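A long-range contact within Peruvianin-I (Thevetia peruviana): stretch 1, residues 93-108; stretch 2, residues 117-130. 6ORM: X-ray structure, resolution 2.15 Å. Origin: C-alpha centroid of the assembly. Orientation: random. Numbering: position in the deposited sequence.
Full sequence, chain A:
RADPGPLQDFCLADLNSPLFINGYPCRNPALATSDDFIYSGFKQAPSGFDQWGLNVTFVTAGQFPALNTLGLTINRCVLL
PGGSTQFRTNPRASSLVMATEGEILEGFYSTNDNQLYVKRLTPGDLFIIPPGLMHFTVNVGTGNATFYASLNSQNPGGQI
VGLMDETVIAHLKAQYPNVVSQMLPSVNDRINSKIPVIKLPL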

# COMPACT_ATOMS: atom_id res chain seq x y z
N ALA A 93 -2.71 -9.68 9.35
CA ALA A 93 -1.60 -10.29 8.62
C ALA A 93 -1.95 -11.71 8.20
O ALA A 93 -2.74 -12.39 8.86
CB ALA A 93 -0.31 -10.29 9.45
N SER A 94 -1.34 -12.14 7.10
CA SER A 94 -1.24 -13.56 6.80
C SER A 94 -0.35 -14.24 7.84
O SER A 94 0.48 -13.61 8.49
CB SER A 94 -0.66 -13.78 5.40
OG SER A 94 -1.38 -13.08 4.41
N SER A 95 -0.53 -15.56 7.98
CA SER A 95 0.31 -16.35 8.86
C SER A 95 0.81 -17.57 8.10
O SER A 95 0.01 -18.37 7.62
CB SER A 95 -0.45 -16.77 10.12
OG SER A 95 0.40 -17.51 10.99
N LEU A 96 2.13 -17.71 8.01
CA LEU A 96 2.77 -18.87 7.41
C LEU A 96 3.34 -19.72 8.54
O LEU A 96 4.31 -19.32 9.20
CB LEU A 96 3.86 -18.43 6.42
CG LEU A 96 4.58 -19.52 5.62
CD1 LEU A 96 3.60 -20.45 4.93
CD2 LEU A 96 5.51 -18.87 4.60
N VAL A 97 2.73 -20.87 8.77
CA VAL A 97 3.08 -21.74 9.88
C VAL A 97 4.11 -22.76 9.42
O VAL A 97 3.95 -23.38 8.36
CB VAL A 97 1.83 -22.45 10.44
CG1 VAL A 97 2.22 -23.52 11.44
CG2 VAL A 97 0.88 -21.45 11.06
N MET A 98 5.19 -22.92 10.19
CA MET A 98 6.13 -24.02 9.99
C MET A 98 6.15 -24.90 11.23
O MET A 98 6.52 -24.43 12.32
CB MET A 98 7.55 -23.52 9.69
CG MET A 98 8.50 -24.70 9.46
SD MET A 98 10.12 -24.28 8.80
CE MET A 98 10.82 -23.36 10.16
N ALA A 99 5.78 -26.16 11.06
CA ALA A 99 5.90 -27.14 12.13
C ALA A 99 7.35 -27.61 12.25
O ALA A 99 8.01 -27.88 11.24
CB ALA A 99 4.98 -28.34 11.87
N THR A 100 7.84 -27.68 13.48
CA THR A 100 9.21 -28.11 13.73
C THR A 100 9.35 -29.27 14.71
O THR A 100 10.39 -29.93 14.70
CB THR A 100 10.06 -26.93 14.25
OG1 THR A 100 9.49 -26.42 15.45
CG2 THR A 100 10.12 -25.82 13.21
N GLU A 101 8.34 -29.53 15.55
CA GLU A 101 8.41 -30.63 16.50
C GLU A 101 7.01 -31.18 16.71
O GLU A 101 6.05 -30.41 16.80
CB GLU A 101 9.02 -30.18 17.83
CG GLU A 101 8.73 -31.08 19.01
CD GLU A 101 9.01 -30.41 20.34
OE1 GLU A 101 8.09 -29.74 20.88
OE2 GLU A 101 10.15 -30.53 20.84
N GLY A 102 6.89 -32.50 16.79
CA GLY A 102 5.60 -33.11 17.02
C GLY A 102 4.74 -33.08 15.77
O GLY A 102 5.22 -32.92 14.65
N GLU A 103 3.43 -33.22 15.99
CA GLU A 103 2.46 -33.27 14.90
C GLU A 103 1.20 -32.53 15.30
O GLU A 103 0.72 -32.67 16.43
CB GLU A 103 2.10 -34.70 14.51
CG GLU A 103 3.25 -35.51 13.95
CD GLU A 103 2.80 -36.87 13.47
OE1 GLU A 103 1.57 -37.09 13.38
OE2 GLU A 103 3.67 -37.72 13.19
N ILE A 104 0.66 -31.75 14.37
CA ILE A 104 -0.47 -30.88 14.65
C ILE A 104 -1.52 -31.01 13.55
O ILE A 104 -1.20 -31.33 12.40
CB ILE A 104 -0.04 -29.40 14.78
CG1 ILE A 104 0.74 -28.96 13.54
CG2 ILE A 104 0.76 -29.18 16.03
CD1 ILE A 104 1.20 -27.52 13.57
N LEU A 105 -2.77 -30.76 13.92
CA LEU A 105 -3.82 -30.46 12.96
C LEU A 105 -3.92 -28.94 12.84
O LEU A 105 -4.15 -28.26 13.84
CB LEU A 105 -5.16 -31.05 13.40
CG LEU A 105 -5.43 -32.53 13.12
CD1 LEU A 105 -6.89 -32.85 13.41
CD2 LEU A 105 -5.07 -32.88 11.68
N GLU A 106 -3.74 -28.43 11.63
CA GLU A 106 -3.78 -27.00 11.36
C GLU A 106 -4.87 -26.74 10.32
O GLU A 106 -4.88 -27.38 9.27
CB GLU A 106 -2.42 -26.51 10.86
CG GLU A 106 -2.35 -25.02 10.56
CD GLU A 106 -2.21 -24.18 11.81
OE1 GLU A 106 -1.65 -24.69 12.81
OE2 GLU A 106 -2.65 -23.01 11.79
N GLY A 107 -5.77 -25.80 10.62
CA GLY A 107 -6.83 -25.48 9.68
C GLY A 107 -7.29 -24.05 9.79
O GLY A 107 -7.12 -23.39 10.82
N PHE A 108 -7.89 -23.56 8.70
CA PHE A 108 -8.57 -22.28 8.68
C PHE A 108 -9.90 -22.42 7.96
O PHE A 108 -10.11 -23.33 7.16
CB PHE A 108 -7.71 -21.17 8.03
CG PHE A 108 -7.66 -21.22 6.53
CD1 PHE A 108 -8.62 -20.58 5.75
CD2 PHE A 108 -6.63 -21.89 5.88
CE1 PHE A 108 -8.57 -20.63 4.37
CE2 PHE A 108 -6.57 -21.93 4.49
CZ PHE A 108 -7.54 -21.30 3.74
N TYR A 117 -10.36 -25.77 5.56
CA TYR A 117 -9.17 -26.32 4.92
C TYR A 117 -8.22 -26.73 6.04
O TYR A 117 -7.67 -25.87 6.74
CB TYR A 117 -8.54 -25.30 3.97
CG TYR A 117 -9.53 -24.81 2.94
CD1 TYR A 117 -10.40 -23.77 3.22
CD2 TYR A 117 -9.61 -25.40 1.68
CE1 TYR A 117 -11.32 -23.32 2.28
CE2 TYR A 117 -10.52 -24.97 0.74
CZ TYR A 117 -11.37 -23.93 1.04
OH TYR A 117 -12.28 -23.49 0.11
N VAL A 118 -8.01 -28.04 6.20
CA VAL A 118 -7.31 -28.58 7.35
C VAL A 118 -6.37 -29.69 6.89
O VAL A 118 -6.71 -30.48 6.01
CB VAL A 118 -8.31 -29.11 8.41
CG1 VAL A 118 -9.26 -30.13 7.80
CG2 VAL A 118 -7.59 -29.68 9.62
N LYS A 119 -5.18 -29.73 7.48
CA LYS A 119 -4.19 -30.74 7.16
C LYS A 119 -3.42 -31.10 8.43
O LYS A 119 -3.28 -30.29 9.34
CB LYS A 119 -3.20 -30.27 6.09
CG LYS A 119 -3.79 -30.11 4.69
CD LYS A 119 -4.23 -31.44 4.11
CE LYS A 119 -3.05 -32.36 3.84
NZ LYS A 119 -3.48 -33.64 3.21
N ARG A 120 -2.94 -32.34 8.47
CA ARG A 120 -2.01 -32.76 9.50
C ARG A 120 -0.60 -32.34 9.10
O ARG A 120 -0.18 -32.58 7.96
CB ARG A 120 -2.09 -34.28 9.70
CG ARG A 120 -1.26 -34.80 10.87
CD ARG A 120 0.11 -35.28 10.40
NE ARG A 120 0.02 -36.32 9.38
CZ ARG A 120 0.22 -37.61 9.61
NH1 ARG A 120 0.54 -38.03 10.83
NH2 ARG A 120 0.12 -38.49 8.62
N LEU A 121 0.12 -31.71 10.02
CA LEU A 121 1.47 -31.23 9.79
C LEU A 121 2.47 -32.00 10.66
O LEU A 121 2.19 -32.29 11.82
CB LEU A 121 1.60 -29.73 10.09
CG LEU A 121 0.60 -28.73 9.50
CD1 LEU A 121 1.08 -27.30 9.75
CD2 LEU A 121 0.38 -28.96 8.02
N THR A 122 3.61 -32.35 10.06
CA THR A 122 4.75 -32.92 10.78
C THR A 122 5.94 -31.99 10.57
O THR A 122 5.86 -31.09 9.72
CB THR A 122 5.02 -34.35 10.29
OG1 THR A 122 5.55 -34.31 8.95
CG2 THR A 122 3.74 -35.18 10.31
N PRO A 123 7.05 -32.15 11.30
CA PRO A 123 8.15 -31.18 11.20
C PRO A 123 8.62 -30.96 9.77
O PRO A 123 8.83 -31.92 9.02
CB PRO A 123 9.25 -31.81 12.06
CG PRO A 123 8.51 -32.61 13.07
CD PRO A 123 7.33 -33.17 12.33
N GLY A 124 8.77 -29.69 9.39
CA GLY A 124 9.14 -29.30 8.05
C GLY A 124 7.99 -28.76 7.22
O GLY A 124 8.21 -28.00 6.28
N ASP A 125 6.76 -29.17 7.56
CA ASP A 125 5.58 -28.76 6.81
C ASP A 125 5.31 -27.26 6.96
O ASP A 125 5.57 -26.65 8.00
CB ASP A 125 4.34 -29.54 7.30
CG ASP A 125 4.14 -30.87 6.59
OD1 ASP A 125 4.32 -30.98 5.34
OD2 ASP A 125 3.79 -31.82 7.32
N LEU A 126 4.78 -26.67 5.89
CA LEU A 126 4.32 -25.29 5.91
C LEU A 126 2.82 -25.28 5.65
O LEU A 126 2.30 -26.13 4.93
CB LEU A 126 5.03 -24.42 4.88
CG LEU A 126 6.55 -24.31 4.95
CD1 LEU A 126 7.04 -23.63 3.70
CD2 LEU A 126 6.98 -23.55 6.19
N PHE A 127 2.15 -24.31 6.25
CA PHE A 127 0.72 -24.13 6.06
C PHE A 127 0.43 -22.64 6.11
O PHE A 127 0.90 -21.96 7.03
CB PHE A 127 -0.08 -24.88 7.13
CG PHE A 127 -1.55 -25.01 6.83
CD1 PHE A 127 -2.44 -24.04 7.28
CD2 PHE A 127 -2.04 -26.09 6.12
CE1 PHE A 127 -3.79 -24.16 7.01
CE2 PHE A 127 -3.39 -26.21 5.85
CZ PHE A 127 -4.27 -25.24 6.30
N ILE A 128 -0.31 -22.13 5.13
CA ILE A 128 -0.55 -20.70 4.98
C ILE A 128 -1.97 -20.38 5.41
O ILE A 128 -2.92 -21.06 5.01
CB ILE A 128 -0.27 -20.23 3.54
CG1 ILE A 128 -0.46 -18.72 3.42
CG2 ILE A 128 -1.13 -20.99 2.52
CD1 ILE A 128 0.62 -17.91 4.13
N ILE A 129 -2.11 -19.37 6.26
CA ILE A 129 -3.39 -18.87 6.75
C ILE A 129 -3.61 -17.48 6.14
O ILE A 129 -2.83 -16.56 6.41
CB ILE A 129 -3.43 -18.79 8.28
CG1 ILE A 129 -3.43 -20.19 8.90
CG2 ILE A 129 -4.64 -18.00 8.76
CD1 ILE A 129 -2.37 -20.38 9.93
N PRO A 130 -4.63 -17.29 5.31
CA PRO A 130 -4.91 -15.96 4.76
C PRO A 130 -5.23 -14.97 5.86
O PRO A 130 -5.66 -15.36 6.95
CB PRO A 130 -6.11 -16.20 3.83
CG PRO A 130 -6.09 -17.66 3.54
CD PRO A 130 -5.53 -18.32 4.76
O HOH W 1 -3.68 -15.01 9.36

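The one salt bridge between the stretches joins Glu-103 OE1 to Arg-120 NH1 at 2.9 Å. The carboxylate meets the guanidinium at its edge, near its plane, where the N-H groups point, so charge attraction and a hydrogen bond coincide; both long side chains lie where the contact opens toward solvent.

Most of the polar cohesion is backbone, arranged in two antiparallel ladders. In the first, Ser-95 N donates to Ile-129 O (3.0 Å) and Ile-129 N returns a bond to Ser-95 O (2.7 Å); Val-97 and Phe-127 repeat this reciprocal pattern. In the second, Ile-104, Glu-106 and Phe-108 pair likewise with Leu-121, Lys-119 and Tyr-117. The register shifts by one residue between the ladders, where a type II turn spans Thr-122 to Asp-125. Gly-124, with phi at 104°, suits a position where a CB would jam against the preceding carbonyl, and its N reaches Ala-99 O at 2.7 Å. Within the turn, Asp-125 OD2 accepts from Thr-122 N at 2.8 Å, steadying the bend.

Gly-107 also fits closely: its CA lies 3.1 Å from Tyr-117 O, and a CB there would crowd both that oxygen and Val-118 CB.

Apolar side chains pack on both faces of the sheet. On one, Leu-96 CD1 meets Ile-128 CD1 at 4.0 Å, and Met-98 CB meets Leu-126 CD2 at 3.5 Å. On the other, Val-97 CG2 touches Ile-129 CD1 at 3.6 Å, while Glu-106 lays its aliphatic CG 3.4 Å from Phe-127 CD1. Phe-108 uses its broad ring fully: Pro-130 CD sits 3.6 Å from the centroid of that ring, almost on its normal, in a CH-pi contact. Tyr-117 CB covers the opposite face, and Phe-127 CE1 approaches the edge. The Phe-108 and Tyr-117 rings are nearly parallel but slid apart, and barely overlap.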